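Local coordinates for protein lipase aflb (Neosartorya fumigata, PDB 6IDY) that probably hydrolyses ester bonds in lipids, as a fungal lipase built on the alpha/beta-hydrolase fold, at residues I98-L102 with T175-F179; L102-L106 with I417-E421. One frame throughout, in Å; residues are numbered along the deposited sequence.

In the fold
Coming from the N terminus, the chain runs through four helices before reaching helix 96-103, from which both contacts start. Contact 1 closes a loop of 72 residues, which carries helix 140-145 and the strands 147-148 and 161-166, and sets helix 173-178 of the alpha/beta-hydrolase core against this N-terminal helical region. Contact 2 spans 310 residues, including the whole central sheet, and brings helix 414-424, near the C terminus, to the end of the same helix. L102 belongs to both contacts, and T175-F179 lies within the span of contact 2. The two contacts also touch: T175 CG2 packs on I417 CD1 at 3.7 Å, so three distant parts of the sequence converge.

Contact 1 of 2, residues I98-L102 with T175-F179; sequences ILSFL and TTYYF
Two short helices of this alpha/beta-hydrolase pack here through an aromatic cluster: 98-102 is fully helical (L102 N to I98 O, 2.9 Å), and 175-179 begins in helix, with F179 in loop or turn. The segments run in opposite senses: L102 faces T175 with CA atoms 7.6 Å apart, while the CA atoms of I98 and F179 stand 10.2 Å apart, a gap wide enough for rings. F101, chi1 t, is the main bump. It enters a hollow formed by Y178, F179 and the T175 methyl, F101 CE2 lying over one face of Y178 (3.6 Å to CD2) and F101 CD2 3.5 Å from F179 CZ. The F101 ring plane is tilted 32° to Y178 and 89° to F179. The tip of F179, chi1 m, rests over an apolar notch between two methyls, CZ 4.1 Å from I98 CG2 and CE2 4.0 Å from L102 CD2. T175 is two-sided: CG2 meets L102 CD2 at 3.8 Å, while OG1 bonds N111 ND2 and a water, 2.8 Å away, that donates to F101 O at 3.1 Å.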
ATOM      1  N   ILE A  98       4.694  17.401 -10.718  1.00 34.27           N
ATOM      2  CA  ILE A  98       4.424  16.113 -10.074  1.00 32.16           C
ATOM      3  C   ILE A  98       4.442  15.015 -11.147  1.00 34.48           C
ATOM      4  O   ILE A  98       5.117  14.004 -10.949  1.00 32.82           O
ATOM      5  CB  ILE A  98       3.157  16.148  -9.167  1.00 34.76           C
ATOM      6  CG1 ILE A  98       3.403  17.104  -7.966  1.00 35.48           C
ATOM      7  CG2 ILE A  98       2.781  14.730  -8.670  1.00 33.73           C
ATOM      8  CD1 ILE A  98       2.189  17.517  -7.143  1.00 43.02           C
ATOM      9  N   LEU A  99       3.790  15.263 -12.316  1.00 31.87           N
ATOM     10  CA  LEU A  99       3.776  14.348 -13.464  1.00 31.97           C
ATOM     11  C   LEU A  99       5.200  14.022 -13.929  1.00 37.20           C
ATOM     12  O   LEU A  99       5.498  12.855 -14.193  1.00 37.18           O
ATOM     13  CB  LEU A  99       2.975  14.929 -14.648  1.00 32.78           C
ATOM     14  CG  LEU A  99       1.455  14.748 -14.635  1.00 37.10           C
ATOM     15  CD1 LEU A  99       0.814  15.472 -15.807  1.00 37.80           C
ATOM     16  CD2 LEU A  99       1.064  13.279 -14.670  1.00 37.04           C
ATOM     17  N   SER A 100       6.078  15.047 -13.998  1.00 34.58           N
ATOM     18  CA  SER A 100       7.482  14.904 -14.394  1.00 35.15           C
ATOM     19  C   SER A 100       8.229  13.987 -13.427  1.00 37.92           C
ATOM     20  O   SER A 100       8.976  13.120 -13.878  1.00 37.76           O
ATOM     21  CB  SER A 100       8.160  16.269 -14.478  1.00 40.00           C
ATOM     22  OG  SER A 100       9.515  16.157 -14.880  1.00 51.59           O
ATOM     23  N   PHE A 101       7.993  14.155 -12.105  1.00 33.89           N
ATOM     24  CA  PHE A 101       8.599  13.342 -11.047  1.00 32.50           C
ATOM     25  C   PHE A 101       8.113  11.890 -11.148  1.00 35.90           C
ATOM     26  O   PHE A 101       8.936  10.975 -11.131  1.00 37.13           O
ATOM     27  CB  PHE A 101       8.311  13.943  -9.655  1.00 33.84           C
ATOM     28  CG  PHE A 101       8.793  13.118  -8.479  1.00 34.79           C
ATOM     29  CD1 PHE A 101      10.143  13.077  -8.143  1.00 37.80           C
ATOM     30  CD2 PHE A 101       7.896  12.399  -7.698  1.00 35.68           C
ATOM     31  CE1 PHE A 101      10.587  12.320  -7.054  1.00 38.15           C
ATOM     32  CE2 PHE A 101       8.341  11.641  -6.610  1.00 38.11           C
ATOM     33  CZ  PHE A 101       9.684  11.605  -6.297  1.00 36.60           C
ATOM     34  N   LEU A 102       6.786  11.690 -11.280  1.00 30.84           N
ATOM     35  CA  LEU A 102       6.161  10.367 -11.416  1.00 29.23           C
ATOM     36  C   LEU A 102       6.630   9.654 -12.690  1.00 32.25           C
ATOM     37  O   LEU A 102       6.781   8.430 -12.683  1.00 30.09           O
ATOM     38  CB  LEU A 102       4.624  10.481 -11.420  1.00 28.57           C
ATOM     39  CG  LEU A 102       3.939  10.995 -10.144  1.00 31.46           C
ATOM     40  CD1 LEU A 102       2.500  11.342 -10.424  1.00 30.38           C
ATOM     41  CD2 LEU A 102       4.005   9.975  -9.001  1.00 32.13           C
ATOM     42  N   THR A 175       8.204   5.761  -4.293  1.00 29.81           N
ATOM     43  CA  THR A 175       7.334   6.814  -4.813  1.00 30.48           C
ATOM     44  C   THR A 175       6.059   6.936  -3.975  1.00 34.02           C
ATOM     45  O   THR A 175       5.685   8.060  -3.635  1.00 34.19           O
ATOM     46  CB  THR A 175       7.076   6.659  -6.320  1.00 36.80           C
ATOM     47  OG1 THR A 175       8.329   6.754  -6.998  1.00 35.63           O
ATOM     48  CG2 THR A 175       6.168   7.748  -6.860  1.00 35.54           C
ATOM     49  N   THR A 176       5.415   5.797  -3.635  1.00 29.32           N
ATOM     50  CA  THR A 176       4.196   5.736  -2.820  1.00 28.67           C
ATOM     51  C   THR A 176       4.298   6.558  -1.538  1.00 32.91           C
ATOM     52  O   THR A 176       3.458   7.429  -1.288  1.00 34.17           O
ATOM     53  CB  THR A 176       3.848   4.281  -2.484  1.00 31.84           C
ATOM     54  OG1 THR A 176       3.562   3.603  -3.696  1.00 29.59           O
ATOM     55  CG2 THR A 176       2.661   4.144  -1.495  1.00 27.22           C
ATOM     56  N   TYR A 177       5.334   6.285  -0.749  1.00 26.54           N
ATOM     57  CA  TYR A 177       5.511   6.902   0.557  1.00 25.65           C
ATOM     58  C   TYR A 177       6.192   8.264   0.539  1.00 29.19           C
ATOM     59  O   TYR A 177       6.106   8.980   1.529  1.00 28.61           O
ATOM     60  CB  TYR A 177       6.217   5.923   1.486  1.00 25.05           C
ATOM     61  CG  TYR A 177       5.293   4.780   1.847  1.00 23.29           C
ATOM     62  CD1 TYR A 177       4.161   4.994   2.629  1.00 24.10           C
ATOM     63  CD2 TYR A 177       5.518   3.496   1.360  1.00 22.70           C
ATOM     64  CE1 TYR A 177       3.286   3.955   2.938  1.00 22.66           C
ATOM     65  CE2 TYR A 177       4.655   2.442   1.674  1.00 22.30           C
ATOM     66  CZ  TYR A 177       3.549   2.678   2.477  1.00 24.61           C
ATOM     67  OH  TYR A 177       2.713   1.656   2.837  1.00 22.36           O
ATOM     68  N   TYR A 178       6.791   8.655  -0.593  1.00 25.71           N
ATOM     69  CA  TYR A 178       7.419   9.965  -0.767  1.00 25.96           C
ATOM     70  C   TYR A 178       6.383  11.074  -0.476  1.00 28.93           C
ATOM     71  O   TYR A 178       6.711  12.064   0.176  1.00 29.01           O
ATOM     72  CB  TYR A 178       7.974  10.086  -2.205  1.00 27.74           C
ATOM     73  CG  TYR A 178       8.597  11.423  -2.542  1.00 30.28           C
ATOM     74  CD1 TYR A 178       9.950  11.658  -2.324  1.00 32.79           C
ATOM     75  CD2 TYR A 178       7.844  12.436  -3.129  1.00 31.51           C
ATOM     76  CE1 TYR A 178      10.534  12.884  -2.648  1.00 35.00           C
ATOM     77  CE2 TYR A 178       8.414  13.667  -3.457  1.00 33.33           C
ATOM     78  CZ  TYR A 178       9.759  13.888  -3.206  1.00 43.15           C
ATOM     79  OH  TYR A 178      10.327  15.095  -3.537  1.00 48.00           O
ATOM     80  N   PHE A 179       5.129  10.868  -0.925  1.00 24.22           N
ATOM     81  CA  PHE A 179       4.025  11.811  -0.780  1.00 23.73           C
ATOM     82  C   PHE A 179       3.147  11.604   0.466  1.00 27.37           C
ATOM     83  O   PHE A 179       2.081  12.223   0.565  1.00 28.19           O
ATOM     84  CB  PHE A 179       3.166  11.793  -2.053  1.00 25.36           C
ATOM     85  CG  PHE A 179       3.872  12.257  -3.305  1.00 27.35           C
ATOM     86  CD1 PHE A 179       4.183  13.600  -3.492  1.00 30.79           C
ATOM     87  CD2 PHE A 179       4.180  11.358  -4.320  1.00 28.54           C
ATOM     88  CE1 PHE A 179       4.816  14.033  -4.658  1.00 31.83           C
ATOM     89  CE2 PHE A 179       4.797  11.795  -5.496  1.00 31.64           C
ATOM     90  CZ  PHE A 179       5.103  13.131  -5.658  1.00 30.61           C
TER
HETATM   91  O   HOH W   1       8.713   9.018  -8.684  1.00 29.49           O

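Contact 2 of 2, residues L102-L106 with I417-E421; sequences LNGYL and IALAE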
ATOM      1  N   LEU A 102       6.786  11.690 -11.280  1.00 30.84           N
ATOM      2  CA  LEU A 102       6.161  10.367 -11.416  1.00 29.23           C
ATOM      3  C   LEU A 102       6.630   9.654 -12.690  1.00 32.25           C
ATOM      4  O   LEU A 102       6.781   8.430 -12.683  1.00 30.09           O
ATOM      5  CB  LEU A 102       4.624  10.481 -11.420  1.00 28.57           C
ATOM      6  CG  LEU A 102       3.939  10.995 -10.144  1.00 31.46           C
ATOM      7  CD1 LEU A 102       2.500  11.342 -10.424  1.00 30.38           C
ATOM      8  CD2 LEU A 102       4.005   9.975  -9.001  1.00 32.13           C
ATOM      9  N   ASN A 103       6.878  10.428 -13.772  1.00 29.82           N
ATOM     10  CA  ASN A 103       7.344   9.915 -15.064  1.00 30.09           C
ATOM     11  C   ASN A 103       8.702   9.197 -14.979  1.00 34.68           C
ATOM     12  O   ASN A 103       8.908   8.213 -15.691  1.00 34.65           O
ATOM     13  CB  ASN A 103       7.356  11.017 -16.128  1.00 31.16           C
ATOM     14  CG  ASN A 103       7.617  10.532 -17.537  1.00 49.40           C
ATOM     15  OD1 ASN A 103       6.931   9.648 -18.061  1.00 40.15           O
ATOM     16  ND2 ASN A 103       8.613  11.112 -18.183  1.00 40.27           N
ATOM     17  N   GLY A 104       9.582   9.670 -14.093  1.00 31.54           N
ATOM     18  CA  GLY A 104      10.907   9.088 -13.899  1.00 31.51           C
ATOM     19  C   GLY A 104      11.047   8.145 -12.720  1.00 35.63           C
ATOM     20  O   GLY A 104      12.152   8.003 -12.190  1.00 35.78           O
ATOM     21  N   TYR A 105       9.944   7.469 -12.317  1.00 32.09           N
ATOM     22  CA  TYR A 105       9.908   6.551 -11.165  1.00 31.57           C
ATOM     23  C   TYR A 105      10.835   5.320 -11.298  1.00 39.04           C
ATOM     24  O   TYR A 105      11.390   4.889 -10.288  1.00 38.06           O
ATOM     25  CB  TYR A 105       8.456   6.116 -10.834  1.00 30.71           C
ATOM     26  CG  TYR A 105       7.910   4.998 -11.703  1.00 29.81           C
ATOM     27  CD1 TYR A 105       7.445   5.252 -12.990  1.00 31.32           C
ATOM     28  CD2 TYR A 105       7.872   3.686 -11.242  1.00 29.55           C
ATOM     29  CE1 TYR A 105       6.967   4.225 -13.803  1.00 30.48           C
ATOM     30  CE2 TYR A 105       7.399   2.649 -12.048  1.00 29.82           C
ATOM     31  CZ  TYR A 105       6.942   2.924 -13.326  1.00 35.03           C
ATOM     32  OH  TYR A 105       6.452   1.910 -14.114  1.00 32.57           O
ATOM     33  N   LEU A 106      10.971   4.742 -12.519  1.00 38.97           N
ATOM     34  CA  LEU A 106      11.792   3.543 -12.759  1.00 40.37           C
ATOM     35  C   LEU A 106      13.275   3.715 -12.458  1.00 48.13           C
ATOM     36  O   LEU A 106      13.903   2.792 -11.941  1.00 48.72           O
ATOM     37  CB  LEU A 106      11.619   3.012 -14.186  1.00 40.81           C
ATOM     38  CG  LEU A 106      10.375   2.189 -14.499  1.00 45.06           C
ATOM     39  CD1 LEU A 106      10.383   1.789 -15.941  1.00 45.79           C
ATOM     40  CD2 LEU A 106      10.301   0.919 -13.649  1.00 46.28           C
ATOM     41  N   ILE A 417       1.184   5.246 -12.201  1.00 23.22           N
ATOM     42  CA  ILE A 417       2.278   4.275 -12.123  1.00 22.12           C
ATOM     43  C   ILE A 417       1.675   2.863 -12.035  1.00 23.82           C
ATOM     44  O   ILE A 417       2.104   1.963 -12.769  1.00 22.86           O
ATOM     45  CB  ILE A 417       3.239   4.589 -10.943  1.00 24.46           C
ATOM     46  CG1 ILE A 417       4.014   5.891 -11.209  1.00 25.80           C
ATOM     47  CG2 ILE A 417       4.196   3.414 -10.691  1.00 23.88           C
ATOM     48  CD1 ILE A 417       4.737   6.448  -9.992  1.00 32.89           C
ATOM     49  N   ALA A 418       0.653   2.694 -11.166  1.00 19.12           N
ATOM     50  CA  ALA A 418      -0.035   1.414 -10.989  1.00 18.66           C
ATOM     51  C   ALA A 418      -0.563   0.877 -12.327  1.00 23.68           C
ATOM     52  O   ALA A 418      -0.361  -0.304 -12.618  1.00 23.66           O
ATOM     53  CB  ALA A 418      -1.153   1.534  -9.960  1.00 18.43           C
ATOM     54  N   LEU A 419      -1.136   1.761 -13.179  1.00 21.12           N
ATOM     55  CA  LEU A 419      -1.638   1.366 -14.493  1.00 21.96           C
ATOM     56  C   LEU A 419      -0.505   0.921 -15.415  1.00 25.87           C
ATOM     57  O   LEU A 419      -0.616  -0.137 -16.033  1.00 24.51           O
ATOM     58  CB  LEU A 419      -2.480   2.466 -15.168  1.00 22.63           C
ATOM     59  CG  LEU A 419      -3.117   2.060 -16.512  1.00 27.39           C
ATOM     60  CD1 LEU A 419      -4.127   0.927 -16.336  1.00 26.37           C
ATOM     61  CD2 LEU A 419      -3.733   3.242 -17.207  1.00 28.51           C
ATOM     62  N   ALA A 420       0.583   1.719 -15.484  1.00 22.38           N
ATOM     63  CA  ALA A 420       1.761   1.415 -16.291  1.00 22.17           C
ATOM     64  C   ALA A 420       2.355   0.059 -15.897  1.00 25.55           C
ATOM     65  O   ALA A 420       2.599  -0.760 -16.776  1.00 25.48           O
ATOM     66  CB  ALA A 420       2.801   2.512 -16.125  1.00 23.15           C
ATOM     67  N   GLU A 421       2.529  -0.202 -14.579  1.00 21.62           N
ATOM     68  CA  GLU A 421       3.062  -1.473 -14.078  1.00 20.82           C
ATOM     69  C   GLU A 421       2.155  -2.667 -14.438  1.00 25.70           C
ATOM     70  O   GLU A 421       2.661  -3.703 -14.879  1.00 25.79           O
ATOM     71  CB  GLU A 421       3.312  -1.414 -12.561  1.00 21.20           C
ATOM     72  CG  GLU A 421       4.550  -0.621 -12.156  1.00 26.28           C
ATOM     73  CD  GLU A 421       5.888  -1.226 -12.535  1.00 36.21           C
ATOM     74  OE1 GLU A 421       6.007  -2.471 -12.538  1.00 30.09           O
ATOM     75  OE2 GLU A 421       6.820  -0.453 -12.838  1.00 36.28           O
TER
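I417 opens the helical segment 417-421 and does most of the packing, its CA 7.3 Å from that of L102. A beta-branched isoleucine suits the place because it offers two prongs: CD1 meets L102 CD2 at 3.7 Å, and CG2 sits over the face of the Y105 ring, 3.8 Å from its centroid and 19° off the normal, a CH-pi contact. The next residue, A418, turns its CB away, toward helix 81-90, where L419 also packs. One turn on from I417, A420 again points its CB at the partner segment. Being small, it leaves room for the tyrosine tip, with CB 4.2 Å from Y105 OH, and for L16 of helix 16-24. E421, whose N bonds I417 O at 2.9 Å, bends its side chain round so that OE2 accepts a 2.7 Å hydrogen bond from Y105 OH, with L106 CD2 3.8 Å from the same oxygen. The contact is structural packing that joins the C-terminal helix 414-424 to the chain leaving helix 96-103. Amphipathic Y105 serves both sides of it, pressing an apolar ring face on isoleucine and giving its hydroxyl proton to a partly exposed carboxylate, so a buried phenol is satisfied.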